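Long-range contact in probable Thioesterase (Bartonella henselae, PDB 3HM0), which probably hydrolyses thioester bonds, such as those of acyl-CoA compounds: residues 37-47 and 62-73. Residues are numbered along the deposited sequence; the frame is centred on the assembly and turned at random.
Sequences HDFQARVYVAD and FFERGRSEFLRD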
loop_
_atom_site.group_PDB
_atom_site.type_symbol
_atom_site.label_atom_id
_atom_site.label_comp_id
_atom_site.label_asym_id
_atom_site.label_seq_id
_atom_site.Cartn_x
_atom_site.Cartn_y
_atom_site.Cartn_z
ATOM N N HIS A 37 7.597 -6.698 23.720
ATOM C CA HIS A 37 8.145 -5.418 23.292
ATOM C C HIS A 37 7.015 -4.518 22.840
ATOM O O HIS A 37 6.099 -4.973 22.161
ATOM C CB HIS A 37 9.144 -5.611 22.165
ATOM C CG HIS A 37 10.410 -6.278 22.595
ATOM N ND1 HIS A 37 11.638 -5.959 22.054
ATOM C CD2 HIS A 37 10.644 -7.239 23.522
ATOM C CE1 HIS A 37 12.574 -6.702 22.622
ATOM N NE2 HIS A 37 11.997 -7.484 23.518
ATOM N N ASP A 38 7.088 -3.248 23.233
ATOM C CA ASP A 38 6.061 -2.256 22.927
ATOM C C ASP A 38 6.533 -1.272 21.862
ATOM O O ASP A 38 7.644 -0.717 21.949
ATOM C CB ASP A 38 5.643 -1.482 24.193
ATOM C CG ASP A 38 4.640 -2.244 25.060
ATOM O OD1 ASP A 38 4.552 -3.485 24.965
ATOM O OD2 ASP A 38 3.931 -1.589 25.854
ATOM N N PHE A 39 5.670 -1.061 20.867
ATOM C CA PHE A 39 5.880 -0.046 19.848
ATOM C C PHE A 39 4.589 0.692 19.453
ATOM O O PHE A 39 3.540 0.078 19.245
ATOM C CB PHE A 39 6.541 -0.660 18.619
ATOM C CG PHE A 39 7.127 0.357 17.699
ATOM C CD1 PHE A 39 8.264 1.077 18.075
ATOM C CD2 PHE A 39 6.520 0.635 16.471
ATOM C CE1 PHE A 39 8.795 2.056 17.234
ATOM C CE2 PHE A 39 7.055 1.609 15.614
ATOM C CZ PHE A 39 8.193 2.317 15.993
ATOM N N GLN A 40 4.677 2.011 19.339
ATOM C CA GLN A 40 3.514 2.816 19.007
ATOM C C GLN A 40 3.530 3.319 17.557
ATOM O O GLN A 40 4.584 3.611 16.992
ATOM C CB GLN A 40 3.388 3.995 19.960
ATOM C CG GLN A 40 3.308 3.605 21.442
ATOM C CD GLN A 40 2.537 4.617 22.285
ATOM O OE1 GLN A 40 2.710 5.835 22.153
ATOM N NE2 GLN A 40 1.670 4.111 23.143
ATOM N N ALA A 41 2.349 3.397 16.962
ATOM C CA ALA A 41 2.178 4.058 15.678
ATOM C C ALA A 41 0.827 4.738 15.648
ATOM O O ALA A 41 -0.129 4.274 16.272
ATOM C CB ALA A 41 2.323 3.070 14.509
ATOM N N ARG A 42 0.780 5.853 14.939
ATOM C CA ARG A 42 -0.426 6.639 14.736
ATOM C C ARG A 42 -1.161 6.168 13.461
ATOM O O ARG A 42 -0.549 5.643 12.533
ATOM C CB ARG A 42 -0.023 8.119 14.609
ATOM C CG ARG A 42 -1.182 9.118 14.540
ATOM C CD ARG A 42 -1.818 9.296 15.896
ATOM N NE ARG A 42 -0.920 9.974 16.824
ATOM C CZ ARG A 42 -1.286 10.469 18.002
ATOM N NH1 ARG A 42 -2.538 10.357 18.421
ATOM N NH2 ARG A 42 -0.387 11.092 18.757
ATOM N N VAL A 43 -2.475 6.345 13.427
ATOM C CA VAL A 43 -3.245 6.025 12.239
ATOM C C VAL A 43 -3.480 7.307 11.458
ATOM O O VAL A 43 -4.002 8.288 11.987
ATOM C CB VAL A 43 -4.608 5.416 12.579
ATOM C CG1 VAL A 43 -5.503 5.377 11.341
ATOM C CG2 VAL A 43 -4.455 4.020 13.242
ATOM N N TYR A 44 -3.110 7.264 10.187
ATOM C CA TYR A 44 -3.261 8.363 9.274
ATOM C C TYR A 44 -4.280 8.025 8.187
ATOM O O TYR A 44 -4.775 6.898 8.136
ATOM C CB TYR A 44 -1.895 8.642 8.654
ATOM C CG TYR A 44 -0.854 9.039 9.662
ATOM C CD1 TYR A 44 -0.796 10.349 10.153
ATOM C CD2 TYR A 44 0.071 8.112 10.141
ATOM C CE1 TYR A 44 0.171 10.730 11.090
ATOM C CE2 TYR A 44 1.036 8.478 11.090
ATOM C CZ TYR A 44 1.080 9.791 11.545
ATOM O OH TYR A 44 2.025 10.167 12.458
ATOM N N VAL A 45 -4.591 8.986 7.310
ATOM C CA VAL A 45 -5.611 8.765 6.285
ATOM C C VAL A 45 -5.305 7.524 5.423
ATOM O O VAL A 45 -6.205 6.749 5.069
ATOM C CB VAL A 45 -5.885 10.035 5.426
ATOM C CG1 VAL A 45 -6.886 9.731 4.288
ATOM C CG2 VAL A 45 -6.420 11.187 6.302
ATOM N N ALA A 46 -4.020 7.338 5.115
ATOM C CA ALA A 46 -3.527 6.230 4.316
ATOM C C ALA A 46 -3.973 4.877 4.880
ATOM O O ALA A 46 -4.174 3.918 4.138
ATOM C CB ALA A 46 -2.031 6.294 4.236
ATOM N N ASP A 47 -4.137 4.798 6.189
ATOM C CA ASP A 47 -4.380 3.508 6.833
ATOM C C ASP A 47 -5.855 3.082 6.753
ATOM O O ASP A 47 -6.178 1.917 7.008
ATOM C CB ASP A 47 -3.889 3.556 8.276
ATOM C CG ASP A 47 -2.400 3.716 8.356
ATOM O OD1 ASP A 47 -1.691 2.832 7.806
ATOM O OD2 ASP A 47 -1.933 4.730 8.935
ATOM N N PHE A 62 1.373 -2.691 10.352
ATOM C CA PHE A 62 1.660 -2.372 11.744
ATOM C C PHE A 62 2.333 -3.551 12.465
ATOM O O PHE A 62 3.310 -3.363 13.191
ATOM C CB PHE A 62 0.392 -1.909 12.477
ATOM C CG PHE A 62 -0.167 -0.574 11.992
ATOM C CD1 PHE A 62 0.633 0.560 11.921
ATOM C CD2 PHE A 62 -1.511 -0.449 11.656
ATOM C CE1 PHE A 62 0.122 1.777 11.487
ATOM C CE2 PHE A 62 -2.039 0.788 11.232
ATOM C CZ PHE A 62 -1.208 1.893 11.137
ATOM N N PHE A 63 1.840 -4.771 12.245
ATOM C CA PHE A 63 2.493 -5.968 12.806
ATOM C C PHE A 63 3.924 -6.120 12.328
ATOM O O PHE A 63 4.778 -6.495 13.115
ATOM C CB PHE A 63 1.723 -7.248 12.456
ATOM C CG PHE A 63 0.496 -7.472 13.287
ATOM C CD1 PHE A 63 0.555 -7.386 14.687
ATOM C CD2 PHE A 63 -0.710 -7.810 12.685
ATOM C CE1 PHE A 63 -0.580 -7.619 15.488
ATOM C CE2 PHE A 63 -1.858 -8.050 13.473
ATOM C CZ PHE A 63 -1.786 -7.950 14.886
ATOM N N GLU A 64 4.168 -5.854 11.037
ATOM C CA GLU A 64 5.519 -5.845 10.463
ATOM C C GLU A 64 6.457 -4.829 11.170
ATOM O O GLU A 64 7.607 -5.150 11.458
ATOM C CB GLU A 64 5.467 -5.595 8.952
ATOM C CG GLU A 64 6.736 -5.973 8.165
ATOM C CD GLU A 64 7.278 -4.784 7.364
ATOM O OE1 GLU A 64 6.636 -4.360 6.378
ATOM O OE2 GLU A 64 8.363 -4.255 7.730
ATOM N N ARG A 65 5.954 -3.627 11.461
ATOM C CA ARG A 65 6.681 -2.630 12.270
ATOM C C ARG A 65 7.090 -3.186 13.631
ATOM O O ARG A 65 8.214 -2.962 14.090
ATOM C CB ARG A 65 5.856 -1.335 12.463
ATOM C CG ARG A 65 5.588 -0.592 11.161
ATOM C CD ARG A 65 5.073 0.820 11.387
ATOM N NE ARG A 65 4.235 1.210 10.249
ATOM C CZ ARG A 65 3.504 2.315 10.171
ATOM N NH1 ARG A 65 2.768 2.543 9.095
ATOM N NH2 ARG A 65 3.493 3.178 11.169
ATOM N N GLY A 66 6.174 -3.910 14.267
ATOM C CA GLY A 66 6.436 -4.523 15.568
ATOM C C GLY A 66 7.597 -5.492 15.487
ATOM O O GLY A 66 8.514 -5.422 16.288
ATOM N N ARG A 67 7.549 -6.382 14.496
ATOM C CA ARG A 67 8.570 -7.395 14.285
ATOM C C ARG A 67 9.901 -6.763 13.935
ATOM O O ARG A 67 10.899 -7.115 14.527
ATOM C CB ARG A 67 8.168 -8.391 13.187
ATOM C CG ARG A 67 6.822 -9.058 13.447
ATOM C CD ARG A 67 6.618 -10.326 12.649
ATOM N NE ARG A 67 6.607 -10.070 11.216
ATOM C CZ ARG A 67 5.526 -9.712 10.535
ATOM N NH1 ARG A 67 4.365 -9.583 11.152
ATOM N NH2 ARG A 67 5.607 -9.480 9.224
ATOM N N SER A 68 9.928 -5.840 12.978
ATOM C CA SER A 68 11.165 -5.151 12.602
ATOM C C SER A 68 11.825 -4.421 13.774
ATOM O O SER A 68 13.048 -4.357 13.849
ATOM C CB SER A 68 10.913 -4.138 11.486
ATOM O OG SER A 68 10.664 -4.758 10.254
ATOM N N GLU A 69 11.010 -3.858 14.661
ATOM C CA GLU A 69 11.518 -3.088 15.779
ATOM C C GLU A 69 12.048 -4.020 16.856
ATOM O O GLU A 69 12.951 -3.653 17.620
ATOM C CB GLU A 69 10.455 -2.143 16.368
ATOM C CG GLU A 69 10.024 -0.982 15.457
ATOM C CD GLU A 69 11.138 0.007 15.120
ATOM O OE1 GLU A 69 12.206 -0.048 15.749
ATOM O OE2 GLU A 69 10.950 0.848 14.214
ATOM N N PHE A 70 11.471 -5.218 16.916
ATOM C CA PHE A 70 11.962 -6.287 17.769
ATOM C C PHE A 70 13.358 -6.654 17.271
ATOM O O PHE A 70 14.318 -6.636 18.040
ATOM C CB PHE A 70 11.013 -7.484 17.673
ATOM C CG PHE A 70 11.321 -8.599 18.624
ATOM C CD1 PHE A 70 10.615 -8.719 19.819
ATOM C CD2 PHE A 70 12.281 -9.553 18.314
ATOM C CE1 PHE A 70 10.873 -9.766 20.709
ATOM C CE2 PHE A 70 12.554 -10.596 19.196
ATOM C CZ PHE A 70 11.843 -10.700 20.403
ATOM N N LEU A 71 13.465 -6.936 15.974
ATOM C CA LEU A 71 14.715 -7.368 15.372
ATOM C C LEU A 71 15.828 -6.343 15.559
ATOM O O LEU A 71 16.956 -6.702 15.841
ATOM C CB LEU A 71 14.511 -7.705 13.889
ATOM C CG LEU A 71 13.542 -8.869 13.595
ATOM C CD1 LEU A 71 13.079 -8.899 12.110
ATOM C CD2 LEU A 71 14.086 -10.240 14.056
ATOM N N ARG A 72 15.499 -5.065 15.429
ATOM C CA ARG A 72 16.481 -4.007 15.600
ATOM C C ARG A 72 16.847 -3.833 17.086
ATOM O O ARG A 72 17.983 -3.461 17.413
ATOM C CB ARG A 72 15.954 -2.716 14.942
ATOM C CG ARG A 72 16.450 -1.371 15.504
ATOM C CD ARG A 72 16.131 -0.167 14.581
ATOM N NE ARG A 72 14.748 -0.121 14.113
ATOM C CZ ARG A 72 14.382 -0.235 12.834
ATOM N NH1 ARG A 72 13.095 -0.200 12.504
ATOM N NH2 ARG A 72 15.292 -0.391 11.880
ATOM N N ASP A 73 15.892 -4.125 17.979
ATOM C CA ASP A 73 16.085 -4.001 19.434
ATOM C C ASP A 73 17.210 -4.899 19.917
ATOM O O ASP A 73 17.665 -4.783 21.067
ATOM C CB ASP A 73 14.818 -4.408 20.198
ATOM C CG ASP A 73 13.801 -3.284 20.318
ATOM O OD1 ASP A 73 14.177 -2.104 20.220
ATOM O OD2 ASP A 73 12.609 -3.591 20.514
HETATM O O HOH W 1 1.804 5.426 11.223
HETATM O O HOH W 2 0.641 4.713 8.871
#
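Phe62 and Ala41 meet at the buried end of this contact, where the 62-72 part of helix 58-72 passes over strand 37-42, outermost in the sheet of this chain, axes 8.7 Å apart at closest approach. The methyl CB of Ala41 lies 4.0 Å from CE1 of Phe62, while the leading CZ of the same ring comes within 3.5 Å of OD1 of Asp47. That carboxylate also has a salt bridge to Arg58, and its OD2 accepts the backbone N of Tyr44 on the anti lone pair, bonds that together help to fix its rotation. Arg65 is extended from CG to NE, and Phe62 CE1 lies over one face of its guanidinium, toward the rim, 3.4 Å above the plane. Two waters lie in that plane at its edge: one links Arg65 NH2 to Arg42 O, the other Arg65 NH1 to Asp47 OD2. Further along, Glu69, with CG anti to its carbonyl carbon (chi1 -68°), places that CG over the centre of the Phe39 ring, 3.6 Å from the centroid, a CH-pi contact; the bend at chi2 then turns the carboxylate, whose OE2 comes nearest CZ. Arg72 grips this carboxylate side-on through NE and NH1, and Tyr44 OH of the second subunit hydrogen-bonds to OE2. The far end is the solvent side: His37 and Phe70 are partly exposed and Asp73 exposed. There His37 carries Phe70 CD1 over one face, the ring planes 37° apart, and its ND1 donates to Asp73 OD2 over 3.0 Å, a fairly straight bond of 156°. Strand 37-42 pairs antiparallel with strand 110-120, which Phe62 and Phe70 also touch, so the helix packs on the sheet as the central helix does in the hot-dog fold of thioesterases.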